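Local coordinates for glycosyl hydrolase (Streptomyces cattleya, PDB 7LR8), which probably hydrolyses the beta-1,4 bond of mannosyl-N-acetylglucosamine, the disaccharide from the N-glycan core, as a GH5_18 glycoside hydrolase, at residues A37-L42 with T81-E86; D43-L48 with G324-D329. The protein carries 1 engineered substitution. All coordinates share one frame; numbering follows the deposited sequence.

Interaction 1: residues A37-L42 with T81-E86; sequences AVRADL and TDAAGE. With SO4 (sulfate ion), chain I.
R39 and L42 meet A83, and L42 also A84, where two helices run side by side in nearly the same direction, their segment axes 9.7 Å apart at closest approach and crossing at -33°. The CA atoms of R39 and A83 lie 6.2 Å from each other, an approach consistent with the small side chain of A83. No hydrogen bond links the segments directly, and the inner layer is apolar. L42 supplies it with one methyl: CG stands anti to the carbonyl carbon, and an extended second torsion (chi2 179°) carries CD1 out against the backbone of 81-86, 3.7 Å from A84 N, where it touches the CB atoms of both alanines. On the outer side R39 covers A83 with the root of its chain, CG standing 4.1 Å from A83 CB. From there the chain runs extended to NE, which donates a hydrogen bond to a water; this water in turn donates to E86 OE1 at 2.9 Å, bridging opposite charges that do not touch. Farther out, a sulfate, probably from the crystallisation liquor, sits at the guanidinium edge. R39 NH2 meets its O4 almost straight on (2.6 Å, 168°), whereas the bonds from NH1 to O3 and O4 are weak; NH1 also forms a salt bridge with D36. Replacing R39 with an alanine would probably cost D36 this salt bridge, remove the arginine end of the water link to E86 and uncover A83 CB. Methyl packing thus seals the inside of this alpha-alpha interface between neighbouring barrel helices, while a solvent-mediated charge pair spans its outer margin.

Interaction 2: residues D43-L48 with G324-D329; sequences DSVAAL and GLLTQD
L326, in the loop that leads from the last strand of the (beta/alpha)8 barrel to helix 334-349, packs against the later part of helix 35-46, the first helix of the barrel layer, and the residues just after it. Its CD1 methyl makes most of the contact. This carbon lies 3.5 Å from S44 OG and 4.2 Å from L48 CD1, the two leucines reaching toward each other tip to tip, and it also brushes V45 CG2 at 4.3 Å. The second methyl, CD2, rests on S44 CB at 4.1 Å. S44 turns its hydroxyl between its own backbone N and carbonyl carbon (chi1 67°), where OG hydrogen-bonds to D41 O, one turn back in the helix, and to H307. A polar atom beside a leucine methyl is therefore already satisfied by other partners. Because a (beta/alpha)8 barrel closes on itself, the connection after strand 298-304 comes back beside the helix that follows strand 15-19, and this contact lies at that seam. Strand 15-19 itself supplies V18, on which both V45 and L325 rest, and L48 continues the apolar surface onto A340 of helix 334-349. Backbone hydrogen bonds between L326 and both S306 and D308 tie the loop to the chain just beyond strand 298-304.

Overall arrangement
Both interactions draw on helix 35-46, through the adjoining segments 37-42 and 43-48, the second running just past its listed range; the two segments face different neighbours, and the contact centres are about 12 Å apart. In chain order 81-86 follows the two adjoining segments and 324-329 comes much later, so the pairings cross along the sequence. Interaction 1 joins the helix to its successor in the barrel, helix 71-86, spanning 38 residues; interaction 2 joins it to the loop after strand 298-304, spanning 275. One contact is thus local in the (beta/alpha)8 fold and the other brings the two ends of the barrel together. Both lie away from the glycan pocket: one packs helix on helix, the other packs a loop against the same helix.

Interaction 1: residues A37-L42 with T81-E86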
loop_
_atom_site.group_PDB
_atom_site.type_symbol
_atom_site.label_atom_id
_atom_site.label_comp_id
_atom_site.label_asym_id
_atom_site.label_seq_id
_atom_site.Cartn_x
_atom_site.Cartn_y
_atom_site.Cartn_z
ATOM N N ALA B 37 15.004 -5.993 -20.214
ATOM C CA ALA B 37 13.953 -5.053 -20.591
ATOM C C ALA B 37 14.346 -3.624 -20.239
ATOM O O ALA B 37 14.073 -2.692 -21.003
ATOM C CB ALA B 37 12.631 -5.433 -19.917
ATOM N N VAL B 38 14.999 -3.436 -19.094
ATOM C CA VAL B 38 15.510 -2.115 -18.742
ATOM C C VAL B 38 16.571 -1.665 -19.744
ATOM O O VAL B 38 16.584 -0.507 -20.184
ATOM C CB VAL B 38 16.052 -2.139 -17.302
ATOM C CG1 VAL B 38 16.892 -0.910 -17.024
ATOM C CG2 VAL B 38 14.889 -2.259 -16.314
ATOM N N ARG B 39 17.468 -2.574 -20.132
ATOM C CA ARG B 39 18.506 -2.225 -21.102
ATOM C C ARG B 39 17.903 -1.802 -22.438
ATOM O O ARG B 39 18.343 -0.817 -23.047
ATOM C CB ARG B 39 19.452 -3.407 -21.295
ATOM C CG ARG B 39 20.450 -3.619 -20.158
ATOM C CD ARG B 39 21.009 -5.037 -20.230
ATOM N NE ARG B 39 22.130 -5.255 -19.318
ATOM C CZ ARG B 39 22.388 -6.415 -18.727
ATOM N NH1 ARG B 39 21.590 -7.457 -18.935
ATOM N NH2 ARG B 39 23.433 -6.534 -17.916
ATOM N N ALA B 40 16.898 -2.538 -22.919
ATOM C CA ALA B 40 16.260 -2.171 -24.182
ATOM C C ALA B 40 15.555 -0.824 -24.067
ATOM O O ALA B 40 15.597 -0.013 -24.999
ATOM C CB ALA B 40 15.279 -3.263 -24.604
ATOM N N ASP B 41 14.893 -0.577 -22.924
ATOM C CA ASP B 41 14.301 0.731 -22.654
ATOM C C ASP B 41 15.349 1.832 -22.740
ATOM O O ASP B 41 15.159 2.840 -23.440
ATOM C CB ASP B 41 13.661 0.750 -21.260
ATOM C CG ASP B 41 12.299 0.067 -21.207
ATOM O OD1 ASP B 41 11.757 -0.326 -22.264
ATOM O OD2 ASP B 41 11.768 -0.050 -20.077
ATOM N N LEU B 42 16.460 1.661 -22.016
ATOM C CA LEU B 42 17.495 2.686 -21.989
ATOM C C LEU B 42 18.191 2.809 -23.342
ATOM O O LEU B 42 18.602 3.909 -23.723
ATOM C CB LEU B 42 18.491 2.393 -20.861
ATOM C CG LEU B 42 17.847 2.391 -19.463
ATOM C CD1 LEU B 42 18.863 2.068 -18.370
ATOM C CD2 LEU B 42 17.152 3.715 -19.173
ATOM N N THR B 81 21.182 1.454 -12.414
ATOM C CA THR B 81 22.082 2.595 -12.523
ATOM C C THR B 81 23.288 2.253 -13.389
ATOM O O THR B 81 23.756 3.084 -14.185
ATOM C CB THR B 81 22.496 3.041 -11.112
ATOM O OG1 THR B 81 21.318 3.425 -10.384
ATOM C CG2 THR B 81 23.448 4.224 -11.180
ATOM N N ASP B 82 23.779 1.015 -13.288
ATOM C CA ASP B 82 24.892 0.599 -14.128
ATOM C C ASP B 82 24.468 0.495 -15.587
ATOM O O ASP B 82 25.219 0.894 -16.486
ATOM C CB ASP B 82 25.451 -0.736 -13.641
ATOM C CG ASP B 82 26.228 -0.610 -12.349
ATOM O OD1 ASP B 82 26.646 0.517 -12.009
ATOM O OD2 ASP B 82 26.411 -1.649 -11.678
ATOM N N ALA B 83 23.276 -0.051 -15.846
ATOM C CA ALA B 83 22.798 -0.120 -17.225
ATOM C C ALA B 83 22.682 1.275 -17.827
ATOM O O ALA B 83 23.001 1.489 -19.009
ATOM C CB ALA B 83 21.452 -0.853 -17.281
ATOM N N ALA B 84 22.260 2.248 -17.019
ATOM C CA ALA B 84 22.175 3.618 -17.508
ATOM C C ALA B 84 23.559 4.184 -17.792
ATOM O O ALA B 84 23.791 4.752 -18.862
ATOM C CB ALA B 84 21.425 4.488 -16.496
ATOM N N GLY B 85 24.505 4.015 -16.858
ATOM C CA GLY B 85 25.839 4.573 -17.068
ATOM C C GLY B 85 26.527 4.044 -18.314
ATOM O O GLY B 85 27.225 4.790 -19.015
ATOM N N GLU B 86 26.356 2.749 -18.600
ATOM C CA GLU B 86 26.930 2.167 -19.814
ATOM C C GLU B 86 26.471 2.905 -21.057
ATOM O O GLU B 86 27.212 2.999 -22.041
ATOM C CB GLU B 86 26.537 0.701 -19.948
ATOM C CG GLU B 86 27.131 -0.193 -18.934
ATOM C CD GLU B 86 26.657 -1.607 -19.102
ATOM O OE1 GLU B 86 25.544 -1.819 -19.631
ATOM O OE2 GLU B 86 27.401 -2.508 -18.689
HETATM S S SO4 I . 24.179 -10.197 -17.712
HETATM O O1 SO4 I . 23.917 -11.349 -16.852
HETATM O O2 SO4 I . 25.606 -10.134 -18.016
HETATM O O3 SO4 I . 23.423 -10.333 -18.953
HETATM O O4 SO4 I . 23.768 -8.978 -17.023
HETATM O O HOH W 1 24.046 -3.547 -17.799
#

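Interaction 2: residues D43-L48 with G324-D329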
loop_
_atom_site.group_PDB
_atom_site.type_symbol
_atom_site.label_atom_id
_atom_site.label_comp_id
_atom_site.label_asym_id
_atom_site.label_seq_id
_atom_site.Cartn_x
_atom_site.Cartn_y
_atom_site.Cartn_z
ATOM N N ASP B 43 18.299 1.712 -24.098
ATOM C CA ASP B 43 18.796 1.809 -25.469
ATOM C C ASP B 43 17.977 2.806 -26.276
ATOM O O ASP B 43 18.526 3.630 -27.018
ATOM C CB ASP B 43 18.749 0.448 -26.161
ATOM C CG ASP B 43 19.878 -0.452 -25.765
ATOM O OD1 ASP B 43 20.852 0.025 -25.144
ATOM O OD2 ASP B 43 19.787 -1.649 -26.096
ATOM N N SER B 44 16.650 2.738 -26.150
ATOM C CA SER B 44 15.806 3.604 -26.961
ATOM C C SER B 44 15.886 5.048 -26.491
ATOM O O SER B 44 15.641 5.971 -27.279
ATOM C CB SER B 44 14.353 3.098 -26.958
ATOM O OG SER B 44 13.749 3.211 -25.685
ATOM N N VAL B 45 16.226 5.259 -25.220
ATOM C CA VAL B 45 16.402 6.604 -24.683
ATOM C C VAL B 45 17.719 7.203 -25.157
ATOM O O VAL B 45 17.774 8.359 -25.604
ATOM C CB VAL B 45 16.327 6.559 -23.145
ATOM C CG1 VAL B 45 16.811 7.865 -22.530
ATOM C CG2 VAL B 45 14.898 6.221 -22.701
ATOM N N ALA B 46 18.797 6.417 -25.090
ATOM C CA ALA B 46 20.103 6.889 -25.545
ATOM C C ALA B 46 20.106 7.216 -27.038
ATOM O O ALA B 46 20.825 8.122 -27.477
ATOM C CB ALA B 46 21.171 5.841 -25.228
ATOM N N ALA B 47 19.297 6.506 -27.828
ATOM C CA ALA B 47 19.211 6.774 -29.262
ATOM C C ALA B 47 18.713 8.188 -29.551
ATOM O O ALA B 47 19.015 8.752 -30.614
ATOM C CB ALA B 47 18.300 5.749 -29.939
ATOM N N LEU B 48 17.938 8.769 -28.634
ATOM C CA LEU B 48 17.439 10.127 -28.798
ATOM C C LEU B 48 18.411 11.187 -28.294
ATOM O O LEU B 48 18.123 12.379 -28.426
ATOM C CB LEU B 48 16.094 10.275 -28.097
ATOM C CG LEU B 48 15.021 9.362 -28.695
ATOM C CD1 LEU B 48 13.717 9.494 -27.922
ATOM C CD2 LEU B 48 14.818 9.677 -30.181
ATOM N N GLY B 324 4.526 9.357 -23.077
ATOM C CA GLY B 324 5.860 8.938 -23.474
ATOM C C GLY B 324 6.357 9.652 -24.720
ATOM O O GLY B 324 5.585 10.127 -25.555
ATOM N N LEU B 325 7.687 9.757 -24.818
ATOM C CA LEU B 325 8.335 10.084 -26.079
ATOM C C LEU B 325 8.468 8.856 -26.961
ATOM O O LEU B 325 8.670 8.988 -28.175
ATOM C CB LEU B 325 9.718 10.682 -25.815
ATOM C CG LEU B 325 9.753 11.987 -25.022
ATOM C CD1 LEU B 325 11.194 12.444 -24.802
ATOM C CD2 LEU B 325 8.931 13.074 -25.717
ATOM N N LEU B 326 8.357 7.672 -26.360
ATOM C CA LEU B 326 8.429 6.392 -27.045
ATOM C C LEU B 326 7.172 5.586 -26.726
ATOM O O LEU B 326 6.598 5.703 -25.639
ATOM C CB LEU B 326 9.686 5.617 -26.610
ATOM C CG LEU B 326 10.987 6.331 -26.995
ATOM C CD1 LEU B 326 12.011 6.278 -25.863
ATOM C CD2 LEU B 326 11.538 5.715 -28.266
ATOM N N THR B 327 6.763 4.747 -27.674
ATOM C CA THR B 327 5.617 3.880 -27.456
ATOM C C THR B 327 5.983 2.724 -26.523
ATOM O O THR B 327 7.134 2.546 -26.106
ATOM C CB THR B 327 5.102 3.315 -28.778
ATOM O OG1 THR B 327 6.079 2.421 -29.315
ATOM C CG2 THR B 327 4.807 4.420 -29.779
ATOM N N GLN B 328 4.965 1.920 -26.212
ATOM C CA GLN B 328 5.150 0.711 -25.418
ATOM C C GLN B 328 6.141 -0.247 -26.063
ATOM O O GLN B 328 6.914 -0.914 -25.365
ATOM C CB GLN B 328 3.802 0.026 -25.224
ATOM C CG GLN B 328 3.156 0.428 -23.948
ATOM C CD GLN B 328 3.792 -0.268 -22.781
ATOM O OE1 GLN B 328 3.889 -1.497 -22.760
ATOM N NE2 GLN B 328 4.247 0.508 -21.801
ATOM N N ASP B 329 6.117 -0.357 -27.392
ATOM C CA ASP B 329 7.077 -1.197 -28.091
ATOM C C ASP B 329 8.331 -0.435 -28.499
ATOM O O ASP B 329 9.033 -0.875 -29.411
ATOM C CB ASP B 329 6.429 -1.856 -29.314
ATOM C CG ASP B 329 5.470 -0.937 -30.040
ATOM O OD1 ASP B 329 5.891 0.162 -30.456
ATOM O OD2 ASP B 329 4.290 -1.316 -30.203
#